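Local coordinates for single-strand DNA-binding protein (PDB 3BTP) that binds single-stranded but not double-stranded DNA, whatever its sequence, and mediates nuclear uptake of the transferred T-DNA strand during crown gall transformation, at residues Q345-P357 and R395-M407. Numbering follows the deposited sequence.
Sequences QFPAATVNMGRQP and RVQVLARDGNRYM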
loop_
_atom_site.group_PDB
_atom_site.type_symbol
_atom_site.label_atom_id
_atom_site.label_comp_id
_atom_site.label_asym_id
_atom_site.label_seq_id
_atom_site.Cartn_x
_atom_site.Cartn_y
_atom_site.Cartn_z
ATOM N N GLN A 345 -9.073 -8.508 12.649
ATOM C CA GLN A 345 -8.559 -8.426 11.284
ATOM C C GLN A 345 -9.400 -8.082 10.042
ATOM O O GLN A 345 -8.815 -7.648 9.085
ATOM C CB GLN A 345 -7.344 -9.354 10.961
ATOM C CG GLN A 345 -7.380 -10.864 11.124
ATOM C CD GLN A 345 -5.988 -11.436 10.600
ATOM O OE1 GLN A 345 -5.837 -11.682 9.372
ATOM N NE2 GLN A 345 -4.970 -11.582 11.515
ATOM N N PHE A 346 -10.726 -8.166 10.042
ATOM C CA PHE A 346 -11.427 -7.299 9.102
ATOM C C PHE A 346 -11.173 -5.798 9.429
ATOM O O PHE A 346 -10.975 -5.445 10.576
ATOM C CB PHE A 346 -12.911 -7.597 9.028
ATOM C CG PHE A 346 -13.266 -8.959 8.393
ATOM C CD1 PHE A 346 -14.116 -9.847 9.058
ATOM C CD2 PHE A 346 -12.761 -9.336 7.137
ATOM C CE1 PHE A 346 -14.466 -11.055 8.476
ATOM C CE2 PHE A 346 -13.099 -10.581 6.555
ATOM C CZ PHE A 346 -13.953 -11.413 7.210
ATOM N N PRO A 347 -11.149 -4.899 8.422
ATOM C CA PRO A 347 -11.165 -3.449 8.857
ATOM C C PRO A 347 -12.378 -3.072 9.776
ATOM O O PRO A 347 -13.479 -3.606 9.577
ATOM C CB PRO A 347 -11.212 -2.631 7.523
ATOM C CG PRO A 347 -10.905 -3.610 6.444
ATOM C CD PRO A 347 -11.076 -5.062 6.967
ATOM N N ALA A 348 -12.144 -2.162 10.741
ATOM C CA ALA A 348 -13.127 -1.707 11.708
ATOM C C ALA A 348 -14.356 -1.006 11.108
ATOM O O ALA A 348 -15.497 -1.165 11.592
ATOM C CB ALA A 348 -12.451 -0.831 12.751
ATOM N N ALA A 349 -14.105 -0.240 10.042
ATOM C CA ALA A 349 -15.121 0.461 9.325
ATOM C C ALA A 349 -14.644 0.530 7.869
ATOM O O ALA A 349 -13.446 0.612 7.645
ATOM C CB ALA A 349 -15.310 1.849 9.916
ATOM N N THR A 350 -15.581 0.595 6.925
ATOM C CA THR A 350 -15.317 0.559 5.520
ATOM C C THR A 350 -16.248 1.623 4.840
ATOM O O THR A 350 -17.343 1.911 5.362
ATOM C CB THR A 350 -15.587 -0.955 5.120
ATOM O OG1 THR A 350 -14.333 -1.702 4.888
ATOM C CG2 THR A 350 -16.580 -1.154 4.118
ATOM N N VAL A 351 -15.829 2.199 3.686
ATOM C CA VAL A 351 -16.715 3.064 2.907
ATOM C C VAL A 351 -16.783 2.545 1.473
ATOM O O VAL A 351 -15.714 2.205 0.899
ATOM C CB VAL A 351 -16.303 4.596 2.957
ATOM C CG1 VAL A 351 -14.924 4.876 2.282
ATOM C CG2 VAL A 351 -17.372 5.456 2.304
ATOM N N ASN A 352 -18.016 2.482 0.922
ATOM C CA ASN A 352 -18.226 2.126 -0.426
ATOM C C ASN A 352 -17.940 3.297 -1.407
ATOM O O ASN A 352 -18.612 4.323 -1.358
ATOM C CB ASN A 352 -19.681 1.634 -0.642
ATOM C CG ASN A 352 -19.858 0.893 -1.988
ATOM O OD1 ASN A 352 -18.895 0.571 -2.687
ATOM N ND2 ASN A 352 -21.063 0.604 -2.319
ATOM N N MET A 353 -16.932 3.113 -2.240
ATOM C CA MET A 353 -16.386 4.112 -3.143
ATOM C C MET A 353 -16.760 3.717 -4.554
ATOM O O MET A 353 -16.532 4.471 -5.481
ATOM C CB MET A 353 -14.863 4.210 -3.009
ATOM C CG MET A 353 -14.427 4.703 -1.650
ATOM S SD MET A 353 -12.785 5.358 -1.172
ATOM C CE MET A 353 -12.396 6.523 -2.510
ATOM N N GLY A 354 -17.341 2.520 -4.682
ATOM C CA GLY A 354 -17.893 2.008 -5.910
ATOM C C GLY A 354 -19.361 2.383 -5.913
ATOM O O GLY A 354 -19.740 3.412 -5.382
ATOM N N ARG A 355 -20.175 1.541 -6.554
ATOM C CA ARG A 355 -21.590 1.832 -6.859
ATOM C C ARG A 355 -21.813 3.241 -7.493
ATOM O O ARG A 355 -22.396 4.094 -6.824
ATOM C CB ARG A 355 -22.417 1.609 -5.582
ATOM C CG ARG A 355 -23.872 1.356 -5.750
ATOM C CD ARG A 355 -24.558 1.327 -4.393
ATOM N NE ARG A 355 -24.208 0.091 -3.668
ATOM C CZ ARG A 355 -24.876 -0.443 -2.634
ATOM N NH1 ARG A 355 -25.993 0.119 -2.166
ATOM N NH2 ARG A 355 -24.415 -1.554 -2.058
ATOM N N GLN A 356 -21.417 3.450 -8.775
ATOM C CA GLN A 356 -21.419 4.816 -9.486
ATOM C C GLN A 356 -22.498 5.634 -10.435
ATOM O O GLN A 356 -23.268 6.430 -9.837
ATOM C CB GLN A 356 -19.966 5.274 -9.774
ATOM C CG GLN A 356 -18.988 5.252 -8.544
ATOM C CD GLN A 356 -19.055 6.465 -7.507
ATOM O OE1 GLN A 356 -18.032 6.834 -6.925
ATOM N NE2 GLN A 356 -20.244 7.039 -7.293
ATOM N N PRO A 357 -22.669 5.540 -11.818
ATOM C CA PRO A 357 -23.060 4.926 -13.131
ATOM C C PRO A 357 -24.135 3.845 -13.213
ATOM O O PRO A 357 -24.054 2.955 -14.076
ATOM C CB PRO A 357 -21.732 4.622 -13.827
ATOM C CG PRO A 357 -20.870 5.839 -13.366
ATOM C CD PRO A 357 -21.687 6.576 -12.188
ATOM N N ARG A 395 -22.953 4.933 2.949
ATOM C CA ARG A 395 -21.988 4.101 2.277
ATOM C C ARG A 395 -21.016 3.427 3.311
ATOM O O ARG A 395 -20.128 2.698 2.957
ATOM C CB ARG A 395 -21.274 4.994 1.257
ATOM C CG ARG A 395 -22.083 5.232 0.011
ATOM C CD ARG A 395 -21.365 6.157 -0.958
ATOM N NE ARG A 395 -22.072 6.132 -2.261
ATOM C CZ ARG A 395 -21.744 5.423 -3.344
ATOM N NH1 ARG A 395 -20.655 4.629 -3.372
ATOM N NH2 ARG A 395 -22.495 5.542 -4.439
ATOM N N VAL A 396 -21.251 3.652 4.587
ATOM C CA VAL A 396 -20.360 3.196 5.652
ATOM C C VAL A 396 -20.923 1.937 6.305
ATOM O O VAL A 396 -22.143 1.868 6.511
ATOM C CB VAL A 396 -20.156 4.322 6.724
ATOM C CG1 VAL A 396 -19.475 3.801 7.974
ATOM C CG2 VAL A 396 -19.350 5.503 6.094
ATOM N N GLN A 397 -20.010 0.981 6.582
ATOM C CA GLN A 397 -20.238 -0.345 7.238
ATOM C C GLN A 397 -19.295 -0.360 8.390
ATOM O O GLN A 397 -18.201 0.103 8.232
ATOM C CB GLN A 397 -19.762 -1.530 6.378
ATOM C CG GLN A 397 -20.767 -1.940 5.355
ATOM C CD GLN A 397 -20.364 -3.209 4.576
ATOM O OE1 GLN A 397 -19.250 -3.356 4.021
ATOM N NE2 GLN A 397 -21.254 -4.136 4.575
ATOM N N VAL A 398 -19.716 -0.900 9.529
ATOM C CA VAL A 398 -18.891 -0.959 10.732
ATOM C C VAL A 398 -18.918 -2.413 11.244
ATOM O O VAL A 398 -19.937 -3.120 11.123
ATOM C CB VAL A 398 -19.358 0.095 11.822
ATOM C CG1 VAL A 398 -19.019 1.554 11.347
ATOM C CG2 VAL A 398 -20.847 -0.043 12.043
ATOM N N LEU A 399 -17.762 -2.856 11.754
ATOM C CA LEU A 399 -17.593 -4.216 12.266
ATOM C C LEU A 399 -18.239 -4.456 13.696
ATOM O O LEU A 399 -17.980 -3.704 14.598
ATOM C CB LEU A 399 -16.125 -4.559 12.328
ATOM C CG LEU A 399 -15.809 -6.041 12.338
ATOM C CD1 LEU A 399 -16.354 -6.790 11.083
ATOM C CD2 LEU A 399 -14.258 -6.200 12.586
ATOM N N ALA A 400 -19.090 -5.494 13.835
ATOM C CA ALA A 400 -19.600 -5.979 15.120
ATOM C C ALA A 400 -18.479 -6.293 16.097
ATOM O O ALA A 400 -17.352 -6.575 15.709
ATOM C CB ALA A 400 -20.426 -7.251 14.904
ATOM N N ARG A 401 -18.818 -6.338 17.368
ATOM C CA ARG A 401 -17.856 -6.663 18.434
ATOM C C ARG A 401 -17.209 -8.027 18.246
ATOM O O ARG A 401 -16.022 -8.193 18.533
ATOM C CB ARG A 401 -18.576 -6.646 19.765
ATOM C CG ARG A 401 -17.689 -6.761 21.024
ATOM C CD ARG A 401 -18.605 -7.092 22.214
ATOM N NE ARG A 401 -19.342 -5.897 22.604
ATOM C CZ ARG A 401 -19.031 -5.096 23.618
ATOM N NH1 ARG A 401 -17.989 -5.330 24.387
ATOM N NH2 ARG A 401 -19.751 -4.011 23.835
ATOM N N ASP A 402 -17.998 -9.000 17.795
ATOM C CA ASP A 402 -17.470 -10.335 17.512
ATOM C C ASP A 402 -16.533 -10.502 16.300
ATOM O O ASP A 402 -15.980 -11.577 16.148
ATOM C CB ASP A 402 -18.580 -11.374 17.475
ATOM C CG ASP A 402 -19.431 -11.356 16.194
ATOM O OD1 ASP A 402 -19.199 -10.668 15.105
ATOM O OD2 ASP A 402 -20.409 -12.157 16.297
ATOM N N GLY A 403 -16.370 -9.465 15.458
ATOM C CA GLY A 403 -15.396 -9.475 14.358
ATOM C C GLY A 403 -15.884 -10.111 13.096
ATOM O O GLY A 403 -15.117 -10.298 12.150
ATOM N N ASN A 404 -17.153 -10.504 13.071
ATOM C CA ASN A 404 -17.624 -11.402 11.979
ATOM C C ASN A 404 -18.652 -10.823 11.039
ATOM O O ASN A 404 -18.964 -11.416 10.032
ATOM C CB ASN A 404 -18.219 -12.693 12.547
ATOM C CG ASN A 404 -17.182 -13.565 13.177
ATOM O OD1 ASN A 404 -17.447 -14.118 14.233
ATOM N ND2 ASN A 404 -15.978 -13.643 12.578
ATOM N N ARG A 405 -19.191 -9.691 11.416
ATOM C CA ARG A 405 -20.280 -9.124 10.714
ATOM C C ARG A 405 -20.106 -7.617 10.494
ATOM O O ARG A 405 -19.802 -6.920 11.420
ATOM C CB ARG A 405 -21.537 -9.324 11.583
ATOM C CG ARG A 405 -22.796 -8.725 10.901
ATOM C CD ARG A 405 -24.071 -9.231 11.651
ATOM N NE ARG A 405 -24.388 -10.627 11.309
ATOM C CZ ARG A 405 -25.446 -11.278 11.823
ATOM N NH1 ARG A 405 -26.228 -10.653 12.666
ATOM N NH2 ARG A 405 -25.727 -12.515 11.490
ATOM N N TYR A 406 -20.447 -7.150 9.310
ATOM C CA TYR A 406 -20.693 -5.716 9.016
ATOM C C TYR A 406 -22.145 -5.299 8.997
ATOM O O TYR A 406 -23.031 -6.022 8.519
ATOM C CB TYR A 406 -20.068 -5.276 7.674
ATOM C CG TYR A 406 -18.545 -5.182 7.705
ATOM C CD1 TYR A 406 -17.774 -6.159 7.077
ATOM C CD2 TYR A 406 -17.890 -4.050 8.276
ATOM C CE1 TYR A 406 -16.343 -6.061 7.023
ATOM C CE2 TYR A 406 -16.451 -3.908 8.262
ATOM C CZ TYR A 406 -15.705 -4.966 7.643
ATOM O OH TYR A 406 -14.340 -4.941 7.601
ATOM N N MET A 407 -22.368 -4.096 9.507
ATOM C CA MET A 407 -23.698 -3.508 9.555
ATOM C C MET A 407 -23.575 -1.994 9.415
ATOM O O MET A 407 -22.498 -1.426 9.567
ATOM C CB MET A 407 -24.429 -3.906 10.876
ATOM C CG MET A 407 -23.849 -3.369 12.164
ATOM S SD MET A 407 -24.381 -4.103 13.721
ATOM C CE MET A 407 -23.340 -5.573 13.746
#
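Strands 349-352 and 396-399 run antiparallel, their axes 4.7 Å apart at 161°, with Thr350 and Gln397 as the hydrogen-bonded pair between the non-hydrogen-bonded pairs Ala349-Val398 and Val351-Val396. Ala349, Val351, Val396 and Val398, small or beta-branched, share one face, on which Leu387 of helix 382-388 touches both Val351 and Val396. On the other face Thr350 CG2 lies beside Gln397 OE1, buried and without a partner in the model.

Beyond the strand end, Arg395 reaches along 352-355, its chain extended from CG to NE. NH1 donates to Asn352 O (2.9 Å) and Gly354 O, and NH2 to Arg355 O (2.8 Å). All three carbonyls lie at the guanidinium edge, near its plane, which fixes its rotation; a long side chain with several in-plane N-H groups suits this bend. NH1 meets Asn352 O from 61° out of the carbonyl plane. Asn352 OD1 accepts from both Gly354 N, in an Asx turn, and Arg367 N.

At the opposite end, the rigid Tyr406 ring carries OH out to donate to a lone pair of Pro347 O and offers Leu399 CD1, over its centre 3.9 Å above the plane, a flat apolar face. Phe346 CD1, at the ring edge, lies 3.3 Å from Gly403 O; Gly403 closes the type I turn from Ala400 with a positive phi (85°) that glycine adopts easily. The pairing of 349-352 with 396-399 closes an eight-stranded antiparallel beta barrel.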